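Alpha-rhamnosidase (Dictyoglomus thermophilum, PDB 6I60) probably hydrolyses terminal non-reducing alpha-L-rhamnose residues of alpha-L-rhamnosides, as a multidomain glycoside hydrolase. Local coordinates at residues S27-P32 / R58-N63; G843-I848 / T866-V871. All coordinates share one frame; numbering follows the deposited sequence.

Interaction 1: residues S27-P32 / R58-N63; sequences SNIYSP and RHLEKN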
loop_
_atom_site.group_PDB
_atom_site.type_symbol
_atom_site.label_atom_id
_atom_site.label_comp_id
_atom_site.label_asym_id
_atom_site.label_seq_id
_atom_site.Cartn_x
_atom_site.Cartn_y
_atom_site.Cartn_z
ATOM N N SER A 27 7.151 24.402 -31.586
ATOM C CA SER A 27 6.495 24.981 -30.423
ATOM C C SER A 27 6.399 23.994 -29.270
ATOM O O SER A 27 5.873 24.349 -28.210
ATOM C CB SER A 27 5.096 25.481 -30.794
ATOM O OG SER A 27 4.215 25.361 -29.692
ATOM N N ASN A 28 6.888 22.764 -29.455
ATOM C CA ASN A 28 6.917 21.750 -28.401
ATOM C C ASN A 28 8.262 21.854 -27.687
ATOM O O ASN A 28 9.190 21.076 -27.911
ATOM C CB ASN A 28 6.689 20.366 -28.993
ATOM C CG ASN A 28 6.406 19.321 -27.943
ATOM O OD1 ASN A 28 6.457 19.600 -26.745
ATOM N ND2 ASN A 28 6.105 18.107 -28.385
ATOM N N ILE A 29 8.359 22.854 -26.805
ATOM C CA ILE A 29 9.637 23.218 -26.200
ATOM C C ILE A 29 9.993 22.383 -24.978
ATOM O O ILE A 29 11.145 22.437 -24.523
ATOM C CB ILE A 29 9.644 24.710 -25.812
ATOM C CG1 ILE A 29 8.927 24.917 -24.477
ATOM C CG2 ILE A 29 8.994 25.549 -26.902
ATOM C CD1 ILE A 29 9.141 26.286 -23.877
ATOM N N TYR A 30 9.056 21.612 -24.435
ATOM C CA TYR A 30 9.276 20.865 -23.203
ATOM C C TYR A 30 9.438 19.383 -23.516
ATOM O O TYR A 30 8.559 18.773 -24.134
ATOM C CB TYR A 30 8.122 21.077 -22.224
ATOM C CG TYR A 30 8.065 22.468 -21.642
ATOM C CD1 TYR A 30 9.153 23.002 -20.964
ATOM C CD2 TYR A 30 6.925 23.249 -21.771
ATOM C CE1 TYR A 30 9.106 24.274 -20.429
ATOM C CE2 TYR A 30 6.869 24.522 -21.240
ATOM C CZ TYR A 30 7.962 25.030 -20.571
ATOM O OH TYR A 30 7.908 26.298 -20.041
ATOM N N SER A 31 10.559 18.812 -23.086
ATOM C CA SER A 31 10.776 17.380 -23.174
ATOM C C SER A 31 10.024 16.666 -22.054
ATOM O O SER A 31 9.643 17.285 -21.057
ATOM C CB SER A 31 12.270 17.073 -23.094
ATOM O OG SER A 31 12.706 17.001 -21.747
ATOM N N PRO A 32 9.777 15.363 -22.201
ATOM C CA PRO A 32 9.128 14.616 -21.117
ATOM C C PRO A 32 9.941 14.688 -19.832
ATOM O O PRO A 32 11.174 14.700 -19.853
ATOM C CB PRO A 32 9.061 13.186 -21.662
ATOM C CG PRO A 32 9.078 13.350 -23.140
ATOM C CD PRO A 32 9.948 14.540 -23.412
ATOM N N ARG A 58 4.304 18.124 -20.474
ATOM C CA ARG A 58 3.972 19.514 -20.191
ATOM C C ARG A 58 4.099 20.307 -21.483
ATOM O O ARG A 58 5.082 20.150 -22.212
ATOM C CB ARG A 58 4.893 20.095 -19.110
ATOM C CG ARG A 58 4.849 21.612 -18.999
ATOM C CD ARG A 58 4.566 22.054 -17.570
ATOM N NE ARG A 58 5.011 23.423 -17.317
ATOM C CZ ARG A 58 5.142 23.954 -16.105
ATOM N NH1 ARG A 58 4.862 23.233 -15.027
ATOM N NH2 ARG A 58 5.555 25.207 -15.970
ATOM N N HIS A 59 3.110 21.149 -21.765
ATOM C CA HIS A 59 3.090 21.930 -22.991
ATOM C C HIS A 59 2.715 23.371 -22.677
ATOM O O HIS A 59 2.095 23.666 -21.653
ATOM C CB HIS A 59 2.110 21.341 -24.014
ATOM C CG HIS A 59 2.440 21.682 -25.433
ATOM N ND1 HIS A 59 1.989 22.831 -26.047
ATOM C CD2 HIS A 59 3.174 21.024 -26.361
ATOM C CE1 HIS A 59 2.432 22.867 -27.291
ATOM N NE2 HIS A 59 3.153 21.781 -27.508
ATOM N N LEU A 60 3.102 24.271 -23.584
ATOM C CA LEU A 60 2.752 25.679 -23.423
ATOM C C LEU A 60 1.276 25.919 -23.710
ATOM O O LEU A 60 0.634 26.740 -23.045
ATOM C CB LEU A 60 3.614 26.546 -24.341
ATOM C CG LEU A 60 5.108 26.629 -24.033
ATOM C CD1 LEU A 60 5.852 27.268 -25.198
ATOM C CD2 LEU A 60 5.346 27.401 -22.744
ATOM N N GLU A 61 0.723 25.216 -24.695
ATOM C CA GLU A 61 -0.646 25.434 -25.130
ATOM C C GLU A 61 -1.612 24.511 -24.393
ATOM O O GLU A 61 -1.220 23.536 -23.748
ATOM C CB GLU A 61 -0.770 25.221 -26.638
ATOM C CG GLU A 61 0.394 25.764 -27.446
ATOM C CD GLU A 61 0.370 25.283 -28.882
ATOM O OE1 GLU A 61 -0.638 24.661 -29.282
ATOM O OE2 GLU A 61 1.358 25.523 -29.610
ATOM N N LYS A 62 -2.896 24.836 -24.501
ATOM C CA LYS A 62 -3.964 24.011 -23.963
ATOM C C LYS A 62 -4.430 23.003 -25.013
ATOM O O LYS A 62 -4.060 23.075 -26.187
ATOM C CB LYS A 62 -5.133 24.882 -23.502
ATOM C CG LYS A 62 -4.843 25.718 -22.269
ATOM C CD LYS A 62 -6.106 26.403 -21.762
ATOM C CE LYS A 62 -5.835 27.213 -20.503
ATOM N NZ LYS A 62 -6.909 28.214 -20.257
ATOM N N ASN A 63 -5.254 22.051 -24.568
ATOM C CA ASN A 63 -5.833 21.026 -25.441
ATOM C C ASN A 63 -4.755 20.250 -26.192
ATOM O O ASN A 63 -4.887 19.958 -27.382
ATOM C CB ASN A 63 -6.838 21.635 -26.422
ATOM C CG ASN A 63 -7.918 22.427 -25.726
ATOM O OD1 ASN A 63 -8.720 21.874 -24.974
ATOM N ND2 ASN A 63 -7.946 23.732 -25.972
HETATM O O HOH W 1 6.156 21.352 -24.907
#
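Tyr30 and Leu60 meet at the surface of the N-terminal immunoglobulin-like domain, where the chain leading to strand 35-37 runs past the loop between strands 52-56 and 68-74. The two backbones run roughly antiparallel without regular strand structure. Tyr30 gives up the most surface. Its CE2 lies 3.6 Å from Leu60 CD2, and the two side chains cross at about a right angle. CG1 of the preceding Ile29 covers one face of the ring, over its centre. Ile29 also reaches the other branch of Leu60, CD1 to CD1 at 3.7 Å. Leu60 is thus forked, with one methyl for each neighbour. Its CG stands anti to the carbonyl carbon (chi1 -67°), which turns the fork to the facing segment.

Arg58 passes Tyr30 with the aliphatic part of its chain, CG being 3.8 Å from Tyr30 CD2. The guanidinium lies farther off, and any cation-pi attraction is at most weak.

Beneath this apolar patch, one water joins the backbones. It accepts from Tyr30 N and donates to Arg58 O and to Asn28 OD1. The other end of the Asn28 amide, ND2, is bonded to Gln125 O. The His59 ring packs beside Ser27 and the Asn28 amide, whose plane is 47° from its own. Glu61 N donates to His59 ND1 in the ring plane at 3.0 Å, and NE2 has a weak bond to Asp121. At the far end Ser27 OG donates to Glu61 OE2 over 2.9 Å, meeting the carboxylate on its anti side, 27° out of plane.

Interaction 2: residues G843-I848 / T866-V871; sequences GWNKII and TIKGEV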
loop_
_atom_site.group_PDB
_atom_site.type_symbol
_atom_site.label_atom_id
_atom_site.label_comp_id
_atom_site.label_asym_id
_atom_site.label_seq_id
_atom_site.Cartn_x
_atom_site.Cartn_y
_atom_site.Cartn_z
ATOM N N GLY A 843 -6.308 5.072 -16.806
ATOM C CA GLY A 843 -5.113 5.887 -16.881
ATOM C C GLY A 843 -5.364 7.373 -16.807
ATOM O O GLY A 843 -4.487 8.157 -17.178
ATOM N N TRP A 844 -6.542 7.783 -16.330
ATOM C CA TRP A 844 -6.948 9.188 -16.295
ATOM C C TRP A 844 -6.924 9.815 -17.686
ATOM O O TRP A 844 -6.683 11.016 -17.833
ATOM C CB TRP A 844 -6.084 10.002 -15.325
ATOM C CG TRP A 844 -6.197 9.569 -13.893
ATOM C CD1 TRP A 844 -5.341 8.749 -13.213
ATOM C CD2 TRP A 844 -7.222 9.939 -12.960
ATOM N NE1 TRP A 844 -5.771 8.583 -11.918
ATOM C CE2 TRP A 844 -6.924 9.303 -11.737
ATOM C CE3 TRP A 844 -8.362 10.743 -13.041
ATOM C CZ2 TRP A 844 -7.724 9.448 -10.605
ATOM C CZ3 TRP A 844 -9.158 10.883 -11.917
ATOM C CH2 TRP A 844 -8.834 10.240 -10.715
ATOM N N ASN A 845 -7.167 9.004 -18.720
ATOM C CA ASN A 845 -7.243 9.541 -20.075
ATOM C C ASN A 845 -8.388 10.533 -20.210
ATOM O O ASN A 845 -8.285 11.507 -20.966
ATOM C CB ASN A 845 -7.394 8.403 -21.085
ATOM C CG ASN A 845 -6.076 8.023 -21.736
ATOM O OD1 ASN A 845 -5.654 8.635 -22.718
ATOM N ND2 ASN A 845 -5.417 7.007 -21.189
ATOM N N LYS A 846 -9.480 10.305 -19.485
ATOM C CA LYS A 846 -10.568 11.264 -19.361
ATOM C C LYS A 846 -10.874 11.439 -17.883
ATOM O O LYS A 846 -10.941 10.456 -17.139
ATOM C CB LYS A 846 -11.816 10.802 -20.120
ATOM C CG LYS A 846 -13.029 11.700 -19.936
ATOM C CD LYS A 846 -14.043 11.493 -21.050
ATOM C CE LYS A 846 -14.485 12.818 -21.655
ATOM N NZ LYS A 846 -15.255 12.618 -22.914
ATOM N N ILE A 847 -11.039 12.688 -17.458
ATOM C CA ILE A 847 -11.325 13.019 -16.069
ATOM C C ILE A 847 -12.730 13.594 -15.988
ATOM O O ILE A 847 -13.125 14.414 -16.825
ATOM C CB ILE A 847 -10.288 14.009 -15.504
ATOM C CG1 ILE A 847 -8.879 13.618 -15.954
ATOM C CG2 ILE A 847 -10.375 14.070 -13.986
ATOM C CD1 ILE A 847 -7.824 14.623 -15.575
ATOM N N ILE A 848 -13.485 13.158 -14.986
ATOM C CA ILE A 848 -14.839 13.643 -14.743
ATOM C C ILE A 848 -14.789 14.550 -13.522
ATOM O O ILE A 848 -14.516 14.092 -12.406
ATOM C CB ILE A 848 -15.833 12.492 -14.540
ATOM C CG1 ILE A 848 -15.730 11.490 -15.690
ATOM C CG2 ILE A 848 -17.250 13.026 -14.434
ATOM C CD1 ILE A 848 -16.696 10.334 -15.578
ATOM N N THR A 866 -1.302 12.108 -10.621
ATOM C CA THR A 866 -1.590 10.834 -11.259
ATOM C C THR A 866 -0.440 10.429 -12.180
ATOM O O THR A 866 0.641 11.025 -12.167
ATOM C CB THR A 866 -2.907 10.917 -12.023
ATOM O OG1 THR A 866 -2.718 11.704 -13.206
ATOM C CG2 THR A 866 -3.987 11.553 -11.157
ATOM N N ILE A 867 -0.672 9.397 -12.996
ATOM C CA ILE A 867 0.339 8.942 -13.942
ATOM C C ILE A 867 0.501 9.916 -15.101
ATOM O O ILE A 867 1.523 9.886 -15.798
ATOM C CB ILE A 867 -0.011 7.526 -14.444
ATOM C CG1 ILE A 867 1.257 6.688 -14.613
ATOM C CG2 ILE A 867 -0.814 7.581 -15.742
ATOM C CD1 ILE A 867 1.984 6.421 -13.311
ATOM N N LYS A 868 -0.478 10.792 -15.322
ATOM C CA LYS A 868 -0.416 11.779 -16.390
ATOM C C LYS A 868 -0.012 13.162 -15.900
ATOM O O LYS A 868 0.177 14.061 -16.725
ATOM C CB LYS A 868 -1.768 11.868 -17.108
ATOM C CG LYS A 868 -2.186 10.587 -17.816
ATOM C CD LYS A 868 -3.308 10.847 -18.806
ATOM C CE LYS A 868 -3.479 9.686 -19.779
ATOM N NZ LYS A 868 -2.188 9.262 -20.379
ATOM N N GLY A 869 0.124 13.354 -14.590
ATOM C CA GLY A 869 0.476 14.652 -14.050
ATOM C C GLY A 869 -0.441 15.101 -12.930
ATOM O O GLY A 869 -1.002 14.272 -12.207
ATOM N N GLU A 870 -0.608 16.412 -12.781
ATOM C CA GLU A 870 -1.405 16.974 -11.701
ATOM C C GLU A 870 -2.865 17.099 -12.124
ATOM O O GLU A 870 -3.164 17.632 -13.198
ATOM C CB GLU A 870 -0.858 18.341 -11.288
ATOM C CG GLU A 870 0.081 18.300 -10.098
ATOM C CD GLU A 870 0.044 19.581 -9.291
ATOM O OE1 GLU A 870 1.016 19.850 -8.553
ATOM O OE2 GLU A 870 -0.958 20.319 -9.396
ATOM N N VAL A 871 -3.765 16.607 -11.275
ATOM C CA VAL A 871 -5.205 16.729 -11.463
ATOM C C VAL A 871 -5.774 17.446 -10.247
ATOM O O VAL A 871 -5.510 17.044 -9.106
ATOM C CB VAL A 871 -5.876 15.355 -11.652
ATOM C CG1 VAL A 871 -7.379 15.515 -11.830
ATOM C CG2 VAL A 871 -5.267 14.621 -12.839
#
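Gly843 CA lies 6.9 Å from Ile867 CA and Trp844 CA 7.0 Å from Lys868 CA across two turns, and the chains then diverge to 8.5 Å between the CA atoms of Ile847 and Val871.

Thr866 sits over one face of the Trp844 indole. Its CG2 is 3.6 Å from the centroid of the five-membered ring and 14° off the normal, a CH-pi contact, while CB comes to 3.5 Å from Trp844 CD1. The hydroxyl is turned to its own turn. With OG1 between the backbone N and the carbonyl carbon (chi1 73°), it accepts from Lys868 N, forming an ST turn, and donates to Gly869 O from above the carbonyl plane. That same carbonyl also takes the Thr866 N-H, so two bonds from one residue hold it.

Lys868 is the other large contributor. Its aliphatic chain runs past the backbone carbonyls of the opposite turn, with CE 3.2 Å from Gly843 O and CD 3.5 Å from Trp844 O. The chain is extended to CE and bends only at chi4 (-49°), turning NZ aside; NZ is hydrogen-bonded to Gln98 OE1 of the N-terminal immunoglobulin-like domain. The Asn845 amide lies obliquely beside CE, and its ND2 is bonded to Pro842 O.

Farther along the strands, Ile847 and Val871 reach toward each other tip to tip, CD1 to CG2 at 3.7 Å. Val837 lies against both Trp844 and Ile847.

Strand 846-849 belongs to a five-stranded mixed sheet and strand 869-877 to a seven-stranded antiparallel one. The Ile847-Val871 pair joins these two sheets, and the adjoining turns add the Trp844 and Lys868 contacts. Facing sheets packed in this way are characteristic of a beta-sandwich, consistent with the C-terminal domain of bacterial alpha-L-rhamnosidases.

Interaction 1 is a surface contact of the N-terminal immunoglobulin-like domain, and interaction 2 is a buried one within the C-terminal domain. They share no strand or loop. Their centres are about 17 Å apart and their nearest atoms about 7 Å, so they do not touch. Two loops in interaction 1 are joined partly through a water and a serine-carboxylate bond. In interaction 2 the segments meet by apolar and CH-pi contacts and a lysine chain laid along backbone carbonyls, and its hydrogen bonds lie within one turn or lead outside. Each contact also has a bond between the two domains: in interaction 2 from Lys868 to Gln98, in interaction 1 from the backbone of Asn63 to Ser934.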